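Local coordinates for low temperature requirement C protein (Listeria monocytogenes, PDB 1Y9I), which probably acts as a phosphatidylglycerophosphatase, a lipid phosphatase that removes the phosphate from phosphatidylglycerophosphate, and carries a binuclear metal-binding site, at the interface of chains A and B. Residues are numbered along the deposited sequence; one frame, centred on the assembly and turned at random. Chains: chain A/B, low temperature requirement C protein.

The interface of chains A and B. Residues chain A 63-64, 66-67, 70, 101; chain B 71, 84, 95, 97.
Two oxygens grip the hydroxyl OG1 of A:Thr67: the phenol OH of B:Tyr95 from across the interface, at 2.6 Å, and the backbone carbonyl O of A:Asn63 one helical turn earlier, at 2.8 Å. This is a helix-packing interface between two copies of a PgpA-family helical bundle, part of a two-fold symmetric surface within the deposited tetramer, which may be the assembly in solution, though the structure alone does not show it; helix 59-76 of chain A supplies most of its side here. Threonine donates to the carbonyl, approaching at a C=O...OG1 angle of 151° and tilted from the carbonyl plane. In the cross-chain bond the heavy atoms do not decide which hydroxyl donates. The torsion chi1 of -55° sets OG1 beside the backbone N, turned back toward its own helix, and sends the methyl CG2 the other way, anti to N.

B:Tyr95, in the loop ahead of helix 97-106 and also a calcium ligand, meets chain A by its rim: A:Thr67 OG1 and A:Asn63 OD1 both lie at the ring edge, in plane. The amide of A:Asn63 stands steeply to the ring, 73° between planes, with CG 3.5 Å from CD1 of B:Tyr95.

Apolar contacts flank the hydroxyl pair. CG2 of A:Thr67 touches B:Leu71 CD1 at 3.8 Å, the two side chains crossing at about a right angle, and also packs against CG1 of B:Val97. That same CG1 lies 3.6 Å from CD1 of A:Leu101, so the valine bridges helices 59-76 and 97-106 of chain A, while its other methyl, CG2, faces CB of A:Asn63. B:Leu84, at the start of its helix, reaches over the next turn of helix 59-76: its CD2 rests 3.7 Å from CB of A:Gln70, whose CG, anti to the backbone N, touches the same methyl.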
ATOM      1  N   ASN A  63       0.149 -17.191   0.675  1.00 18.49           N
ATOM      2  CA  ASN A  63       0.022 -16.802   2.074  1.00 19.75           C
ATOM      3  C   ASN A  63      -1.292 -16.079   2.327  1.00 19.89           C
ATOM      4  O   ASN A  63      -1.955 -16.319   3.336  1.00 18.59           O
ATOM      5  CB  ASN A  63       1.197 -15.905   2.495  1.00 21.20           C
ATOM      6  CG  ASN A  63       2.500 -16.680   2.633  1.00 25.26           C
ATOM      7  OD1 ASN A  63       2.493 -17.851   3.002  1.00 25.03           O
ATOM      8  ND2 ASN A  63       3.623 -16.021   2.361  1.00 24.79           N
ATOM      9  N   ALA A  64      -1.666 -15.193   1.405  1.00 18.07           N
ATOM     10  CA  ALA A  64      -2.903 -14.435   1.539  1.00 18.18           C
ATOM     11  C   ALA A  64      -4.125 -15.334   1.369  1.00 16.52           C
ATOM     12  O   ALA A  64      -5.105 -15.186   2.093  1.00 17.62           O
ATOM     13  CB  ALA A  64      -2.937 -13.296   0.520  1.00 14.80           C
ATOM     14  N   LEU A  66      -4.435 -18.568   2.052  1.00 19.34           N
ATOM     15  CA  LEU A  66      -4.609 -19.374   3.259  1.00 21.40           C
ATOM     16  C   LEU A  66      -5.107 -18.565   4.441  1.00 19.98           C
ATOM     17  O   LEU A  66      -6.032 -18.977   5.144  1.00 21.21           O
ATOM     18  CB  LEU A  66      -3.295 -20.065   3.650  1.00 23.00           C
ATOM     19  CG  LEU A  66      -3.098 -21.481   3.101  1.00 28.40           C
ATOM     20  CD1 LEU A  66      -3.176 -21.455   1.592  1.00 29.08           C
ATOM     21  CD2 LEU A  66      -1.755 -22.039   3.559  1.00 27.88           C
ATOM     22  N   THR A  67      -4.503 -17.405   4.664  1.00 18.53           N
ATOM     23  CA  THR A  67      -4.906 -16.584   5.790  1.00 17.81           C
ATOM     24  C   THR A  67      -6.359 -16.129   5.664  1.00 17.93           C
ATOM     25  O   THR A  67      -7.133 -16.242   6.610  1.00 16.28           O
ATOM     26  CB  THR A  67      -3.968 -15.363   5.936  1.00 17.98           C
ATOM     27  OG1 THR A  67      -2.613 -15.819   6.023  1.00 17.34           O
ATOM     28  CG2 THR A  67      -4.300 -14.572   7.191  1.00 18.31           C
ATOM     29  N   GLN A  70      -8.954 -19.055   5.847  1.00 19.99           N
ATOM     30  CA  GLN A  70      -8.941 -19.550   7.222  1.00 20.57           C
ATOM     31  C   GLN A  70      -9.890 -18.735   8.091  1.00 20.77           C
ATOM     32  O   GLN A  70     -10.633 -19.289   8.906  1.00 18.69           O
ATOM     33  CB  GLN A  70      -7.530 -19.468   7.807  1.00 22.87           C
ATOM     34  CG  GLN A  70      -7.430 -19.892   9.271  1.00 22.02           C
ATOM     35  CD  GLN A  70      -7.817 -21.347   9.492  1.00 25.09           C
ATOM     36  OE1 GLN A  70      -9.002 -21.695   9.539  1.00 28.24           O
ATOM     37  NE2 GLN A  70      -6.817 -22.206   9.617  1.00 21.09           N
ATOM     38  N   LEU A 101      -5.734  -7.405   2.802  1.00 17.63           N
ATOM     39  CA  LEU A 101      -5.067  -8.664   2.506  1.00 21.10           C
ATOM     40  C   LEU A 101      -5.042  -8.926   1.000  1.00 20.74           C
ATOM     41  O   LEU A 101      -4.015  -9.322   0.448  1.00 23.10           O
ATOM     42  CB  LEU A 101      -5.789  -9.808   3.223  1.00 22.09           C
ATOM     43  CG  LEU A 101      -5.268 -11.217   2.963  1.00 24.83           C
ATOM     44  CD1 LEU A 101      -3.838 -11.351   3.476  1.00 26.58           C
ATOM     45  CD2 LEU A 101      -6.190 -12.214   3.649  1.00 23.53           C
TER
ATOM     46  N   LEU B  71      -5.476 -14.294  15.130  1.00 18.79           N
ATOM     47  CA  LEU B  71      -4.626 -15.268  14.457  1.00 19.88           C
ATOM     48  C   LEU B  71      -3.488 -15.765  15.354  1.00 19.50           C
ATOM     49  O   LEU B  71      -3.171 -16.960  15.349  1.00 23.46           O
ATOM     50  CB  LEU B  71      -4.068 -14.676  13.150  1.00 20.26           C
ATOM     51  CG  LEU B  71      -5.115 -14.498  12.038  1.00 18.75           C
ATOM     52  CD1 LEU B  71      -4.534 -13.681  10.897  1.00 18.57           C
ATOM     53  CD2 LEU B  71      -5.583 -15.856  11.539  1.00 21.35           C
ATOM     54  N   LEU B  84      -0.512 -23.304   7.430  1.00 22.52           N
ATOM     55  CA  LEU B  84      -0.653 -21.979   8.027  1.00 23.50           C
ATOM     56  C   LEU B  84      -0.330 -22.021   9.524  1.00 24.74           C
ATOM     57  O   LEU B  84       0.304 -21.109  10.061  1.00 22.99           O
ATOM     58  CB  LEU B  84      -2.073 -21.452   7.815  1.00 21.88           C
ATOM     59  CG  LEU B  84      -2.378 -20.052   8.364  1.00 22.97           C
ATOM     60  CD1 LEU B  84      -1.503 -19.015   7.663  1.00 22.48           C
ATOM     61  CD2 LEU B  84      -3.849 -19.734   8.149  1.00 22.03           C
ATOM     62  N   TYR B  95       6.698 -15.161   5.305  1.00 18.43           N
ATOM     63  CA  TYR B  95       5.277 -14.898   5.518  1.00 18.61           C
ATOM     64  C   TYR B  95       5.160 -13.406   5.833  1.00 19.12           C
ATOM     65  O   TYR B  95       5.655 -12.944   6.863  1.00 18.96           O
ATOM     66  CB  TYR B  95       4.761 -15.725   6.701  1.00 18.20           C
ATOM     67  CG  TYR B  95       3.282 -15.569   6.972  1.00 16.96           C
ATOM     68  CD1 TYR B  95       2.336 -16.155   6.137  1.00 16.11           C
ATOM     69  CD2 TYR B  95       2.831 -14.846   8.076  1.00 15.01           C
ATOM     70  CE1 TYR B  95       0.972 -16.028   6.396  1.00 15.44           C
ATOM     71  CE2 TYR B  95       1.464 -14.711   8.346  1.00 16.21           C
ATOM     72  CZ  TYR B  95       0.546 -15.309   7.503  1.00 14.58           C
ATOM     73  OH  TYR B  95      -0.792 -15.224   7.793  1.00 16.30           O
ATOM     74  N   VAL B  97       2.032 -11.540   5.713  1.00 17.96           N
ATOM     75  CA  VAL B  97       0.681 -11.065   5.987  1.00 17.46           C
ATOM     76  C   VAL B  97       0.648 -10.220   7.261  1.00 14.78           C
ATOM     77  O   VAL B  97      -0.127  -9.268   7.366  1.00 18.04           O
ATOM     78  CB  VAL B  97      -0.320 -12.244   6.103  1.00 18.77           C
ATOM     79  CG1 VAL B  97      -1.724 -11.727   6.410  1.00 19.89           C
ATOM     80  CG2 VAL B  97      -0.327 -13.032   4.801  1.00 21.68           C
TER